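Local coordinates for probable aminotransferase (Pseudomonas aeruginosa, PDB 5YKR), which is a probable class-III aminotransferase with the fold of pyridoxal-phosphate-dependent transferases, carrying its cofactor covalently bound to the protein, at residues R18-F23 against L413-L418; K158-N163 against A221-E226. All coordinates share one frame; numbering follows the deposited sequence.

Interaction 1 (R18-F23 against L413-L418); sequences RELRRF and LHLYLL
Helix-to-helix packing joins 18-23 and 413-418, with L415 pushing against E19, L20 and F23. The segment axes come within 9.7 Å, at 38° between their N-to-C directions. L415 CG lies anti to its backbone N (chi1 -173°), and from there its two methyls part. L415 CD2 sits 3.6 Å from L20 N and also touches E19 CB and L20 CD2. L415 CD1 lies 3.7 Å from F23 CD2. L418 CD2 meets the same ring at its edge, near the ring plane, 3.8 Å from F23 CE2.

On another side the contact turns polar. E19 OE2 lies 3.9 Å from Y416 CD2, with carboxylate and ring planes 47° apart. The same oxygen takes two salt bridges within its own helix. R18 NH1 is 2.6 Å from E19 OE2, and R22 NE is 3.2 Å from it, above the carboxylate plane. E19 OE1 pairs with R420. No hydrogen bond joins the two segments directly.

E455 of helix 439-456 hydrogen-bonds the Y416 hydroxyl and forms a salt bridge with R18 NH2. It thereby ties the N-terminal helix 9-26 to the C-terminal part of the chain. L20 also packs on P316 of the second subunit, while L418 rests on strand 422-423.

Interaction 2 (K158-N163 against A221-E226); sequences KVVVFN and AAVLTE
V160 O is met by two groups of the neighbouring strand. L224 N gives V160 O a nearly straight hydrogen bond of 2.9 Å (175° at the hydrogen), and V223 CA adds a CA-H...O contact of 3.5 Å. A222 O is used in a similar way. A222 O accepts from V160 N at 2.9 Å and is also approached by V159 CA. This is parallel strand pairing, with V160 opposite V223.

The regular pattern fails at both ends. K158 O bonds to A221 N at 2.8 Å, while A222 N is buried with no partner. A221 has a helix-like backbone, which fits this break. At the other end a water spans the strands, accepting from F162 N and donating to L224 O.

V160 CB and V223 CG2 pack on one face of the sheet. With CG anti to the carbonyl carbon (chi1 -64°), the F162 ring reaches across to V223 and T225. It crosses both obliquely, with F162 CE2 3.8 Å from V223 CG1 and F162 CD2 3.3 Å from T225 OG1. T225 OG1 donates to E226 O, 2.7 Å away.

V159, A222 and L224 touch helix 139-154. Both strands lie inside the main mixed sheet, between strand 255-259 on the 220-225 side and strand 200-203 on the 158-162 side.

How the interactions relate
Both contacts are largely buried, but they lie on opposite sides of the chain's centre and share no helix or strand. Their centres are 38 Å apart, and their nearest atoms about 17 Å. Interaction 2 is part of the large sheet, and its centre is 17 Å from that of the chain. Interaction 1 is farther out, at 25 Å, and reaches the second subunit. Their chemistry differs accordingly. Interaction 2 rests on backbone hydrogen bonds, with mostly apolar side chains beside them. Interaction 1 rests mainly on side chains, leucines and rings bordered by a charged network. Along the chain, interaction 2 is nested within the loop that interaction 1 closes.

Interaction 1 (R18-F23 against L413-L418)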
# COMPACT_ATOMS: atom_id res chain seq x y z
N ARG A 18 26.33 -9.35 26.86
CA ARG A 18 25.67 -9.41 28.16
C ARG A 18 24.20 -9.01 28.04
O ARG A 18 23.33 -9.65 28.61
CB ARG A 18 26.38 -8.49 29.18
CG ARG A 18 25.88 -8.67 30.60
CD ARG A 18 26.65 -7.76 31.57
NE ARG A 18 26.48 -6.29 31.47
CZ ARG A 18 25.32 -5.61 31.55
NH1 ARG A 18 24.17 -6.22 31.61
NH2 ARG A 18 25.33 -4.29 31.49
N GLU A 19 23.92 -7.97 27.25
CA GLU A 19 22.54 -7.48 27.10
C GLU A 19 21.70 -8.46 26.27
O GLU A 19 20.49 -8.60 26.48
CB GLU A 19 22.55 -6.06 26.52
CG GLU A 19 23.10 -5.02 27.49
CD GLU A 19 22.29 -4.92 28.76
OE1 GLU A 19 21.06 -4.89 28.68
OE2 GLU A 19 22.89 -4.86 29.86
N LEU A 20 22.32 -9.17 25.34
CA LEU A 20 21.60 -10.22 24.60
C LEU A 20 21.19 -11.36 25.54
O LEU A 20 20.06 -11.86 25.44
CB LEU A 20 22.43 -10.75 23.42
CG LEU A 20 22.54 -9.83 22.21
CD1 LEU A 20 23.67 -10.32 21.29
CD2 LEU A 20 21.20 -9.71 21.46
N ARG A 21 22.08 -11.74 26.47
CA ARG A 21 21.70 -12.73 27.47
C ARG A 21 20.59 -12.23 28.38
O ARG A 21 19.60 -12.95 28.61
CB ARG A 21 22.92 -13.17 28.28
CG ARG A 21 22.65 -14.28 29.25
CD ARG A 21 23.97 -14.92 29.72
NE ARG A 21 24.96 -13.96 30.24
CZ ARG A 21 24.90 -13.34 31.42
NH1 ARG A 21 23.87 -13.55 32.27
NH2 ARG A 21 25.86 -12.48 31.76
N ARG A 22 20.71 -10.97 28.84
CA ARG A 22 19.67 -10.32 29.65
C ARG A 22 18.35 -10.29 28.87
O ARG A 22 17.30 -10.53 29.44
CB ARG A 22 20.09 -8.89 30.01
CG ARG A 22 19.21 -8.12 30.97
CD ARG A 22 19.68 -6.65 31.21
NE ARG A 22 20.96 -6.56 31.84
CZ ARG A 22 21.17 -6.76 33.15
NH1 ARG A 22 20.17 -7.09 33.97
NH2 ARG A 22 22.37 -6.68 33.65
N PHE A 23 18.41 -10.04 27.56
CA PHE A 23 17.20 -9.97 26.76
C PHE A 23 16.48 -11.36 26.77
O PHE A 23 15.24 -11.44 26.92
CB PHE A 23 17.52 -9.54 25.34
CG PHE A 23 16.33 -9.58 24.45
CD1 PHE A 23 15.94 -10.77 23.84
CD2 PHE A 23 15.55 -8.45 24.28
CE1 PHE A 23 14.81 -10.82 23.05
CE2 PHE A 23 14.40 -8.50 23.49
CZ PHE A 23 14.03 -9.69 22.87
N LEU A 413 23.19 0.28 22.16
CA LEU A 413 22.46 1.35 22.83
C LEU A 413 20.98 1.03 22.85
O LEU A 413 20.32 1.20 23.87
CB LEU A 413 22.71 2.69 22.12
CG LEU A 413 24.13 3.30 22.16
CD1 LEU A 413 24.16 4.64 21.45
CD2 LEU A 413 24.62 3.39 23.54
N HIS A 414 20.45 0.59 21.71
CA HIS A 414 19.03 0.29 21.64
C HIS A 414 18.64 -0.84 22.57
O HIS A 414 17.60 -0.76 23.24
CB HIS A 414 18.61 -0.08 20.23
CG HIS A 414 18.51 1.06 19.26
ND1 HIS A 414 19.59 1.73 18.73
CD2 HIS A 414 17.42 1.60 18.67
CE1 HIS A 414 19.15 2.67 17.90
NE2 HIS A 414 17.85 2.60 17.83
N LEU A 415 19.46 -1.88 22.65
CA LEU A 415 19.12 -3.02 23.50
C LEU A 415 19.25 -2.70 24.99
O LEU A 415 18.44 -3.16 25.79
CB LEU A 415 20.00 -4.23 23.16
CG LEU A 415 19.66 -5.55 23.85
CD1 LEU A 415 18.21 -5.95 23.62
CD2 LEU A 415 20.60 -6.64 23.39
N TYR A 416 20.28 -1.94 25.35
CA TYR A 416 20.46 -1.51 26.76
C TYR A 416 19.20 -0.78 27.22
O TYR A 416 18.67 -1.06 28.32
CB TYR A 416 21.69 -0.63 26.86
CG TYR A 416 22.09 -0.30 28.28
CD1 TYR A 416 21.47 0.70 28.97
CD2 TYR A 416 23.09 -1.04 28.92
CE1 TYR A 416 21.85 1.04 30.25
CE2 TYR A 416 23.47 -0.73 30.21
CZ TYR A 416 22.81 0.32 30.87
OH TYR A 416 23.17 0.64 32.15
N LEU A 417 18.69 0.12 26.39
CA LEU A 417 17.48 0.86 26.73
C LEU A 417 16.25 -0.05 26.78
O LEU A 417 15.43 0.02 27.70
CB LEU A 417 17.28 2.06 25.81
CG LEU A 417 17.84 3.33 26.39
CD1 LEU A 417 19.36 3.28 26.50
CD2 LEU A 417 17.48 4.53 25.59
N LEU A 418 16.12 -0.93 25.79
CA LEU A 418 14.97 -1.86 25.73
C LEU A 418 14.87 -2.71 27.00
O LEU A 418 13.81 -2.82 27.63
CB LEU A 418 15.07 -2.73 24.47
CG LEU A 418 13.94 -3.72 24.21
CD1 LEU A 418 13.83 -4.02 22.70
CD2 LEU A 418 14.02 -5.01 25.03

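Interaction 2 (K158-N163 against A221-E226)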
# COMPACT_ATOMS: atom_id res chain seq x y z
N LYS A 158 13.35 11.17 -16.20
CA LYS A 158 14.23 11.06 -15.04
C LYS A 158 13.68 11.75 -13.80
O LYS A 158 12.99 12.74 -13.90
CB LYS A 158 15.67 11.53 -15.34
CG LYS A 158 16.14 10.74 -16.54
CD LYS A 158 17.57 10.56 -16.65
CE LYS A 158 17.82 9.74 -17.88
NZ LYS A 158 19.01 10.28 -18.30
N VAL A 159 13.99 11.17 -12.65
CA VAL A 159 13.69 11.79 -11.36
C VAL A 159 15.04 12.08 -10.71
O VAL A 159 15.94 11.22 -10.74
CB VAL A 159 12.83 10.87 -10.44
CG1 VAL A 159 13.49 9.55 -10.07
CG2 VAL A 159 12.54 11.52 -9.13
N VAL A 160 15.16 13.23 -10.07
CA VAL A 160 16.29 13.52 -9.19
C VAL A 160 15.91 13.12 -7.78
O VAL A 160 14.87 13.55 -7.23
CB VAL A 160 16.68 15.03 -9.23
CG1 VAL A 160 17.61 15.38 -8.05
CG2 VAL A 160 17.38 15.35 -10.58
N VAL A 161 16.80 12.33 -7.17
CA VAL A 161 16.77 12.05 -5.76
C VAL A 161 18.15 12.41 -5.17
O VAL A 161 19.13 12.63 -5.90
CB VAL A 161 16.36 10.63 -5.41
CG1 VAL A 161 14.95 10.33 -5.92
CG2 VAL A 161 17.36 9.62 -5.96
N PHE A 162 18.22 12.45 -3.84
CA PHE A 162 19.45 12.78 -3.12
C PHE A 162 20.10 11.56 -2.52
O PHE A 162 19.45 10.60 -2.09
CB PHE A 162 19.16 13.88 -2.07
CG PHE A 162 18.71 15.18 -2.70
CD1 PHE A 162 19.62 15.99 -3.34
CD2 PHE A 162 17.41 15.54 -2.75
CE1 PHE A 162 19.24 17.15 -3.96
CE2 PHE A 162 17.01 16.69 -3.39
CZ PHE A 162 17.92 17.50 -4.00
N ASN A 163 21.43 11.59 -2.44
CA ASN A 163 22.16 10.43 -1.94
C ASN A 163 21.75 10.17 -0.47
O ASN A 163 21.67 11.12 0.34
CB ASN A 163 23.68 10.66 -2.08
CG ASN A 163 24.50 9.40 -1.89
OD1 ASN A 163 24.07 8.28 -2.18
ND2 ASN A 163 25.70 9.58 -1.27
N ALA A 221 11.80 15.04 -14.84
CA ALA A 221 10.39 15.27 -14.59
C ALA A 221 10.16 15.89 -13.20
O ALA A 221 9.23 16.72 -13.03
CB ALA A 221 9.63 13.97 -14.69
N ALA A 222 10.93 15.48 -12.22
CA ALA A 222 10.71 15.90 -10.83
C ALA A 222 11.99 15.78 -10.00
O ALA A 222 12.82 14.91 -10.29
CB ALA A 222 9.61 15.08 -10.20
N VAL A 223 12.02 16.58 -8.93
CA VAL A 223 12.92 16.40 -7.82
C VAL A 223 12.07 15.88 -6.66
O VAL A 223 11.08 16.53 -6.29
CB VAL A 223 13.63 17.70 -7.39
CG1 VAL A 223 14.44 17.49 -6.13
CG2 VAL A 223 14.52 18.24 -8.51
N LEU A 224 12.46 14.76 -6.08
CA LEU A 224 11.78 14.16 -4.93
C LEU A 224 12.71 14.28 -3.72
O LEU A 224 13.89 13.81 -3.79
CB LEU A 224 11.46 12.67 -5.16
CG LEU A 224 10.90 11.85 -4.00
CD1 LEU A 224 9.60 12.45 -3.45
CD2 LEU A 224 10.66 10.45 -4.43
N THR A 225 12.24 14.89 -2.63
CA THR A 225 13.11 15.08 -1.46
C THR A 225 12.31 15.28 -0.18
O THR A 225 11.23 15.89 -0.20
CB THR A 225 14.06 16.27 -1.65
OG1 THR A 225 15.05 16.30 -0.59
CG2 THR A 225 13.34 17.61 -1.75
N GLU A 226 12.86 14.83 0.94
CA GLU A 226 12.46 15.38 2.23
C GLU A 226 12.97 16.82 2.30
O GLU A 226 14.01 17.16 1.72
CB GLU A 226 13.04 14.60 3.39
CG GLU A 226 12.54 13.17 3.51
CD GLU A 226 13.08 12.57 4.79
OE1 GLU A 226 14.26 12.06 4.77
OE2 GLU A 226 12.39 12.64 5.83
O HOH W 1 15.62 12.38 -2.32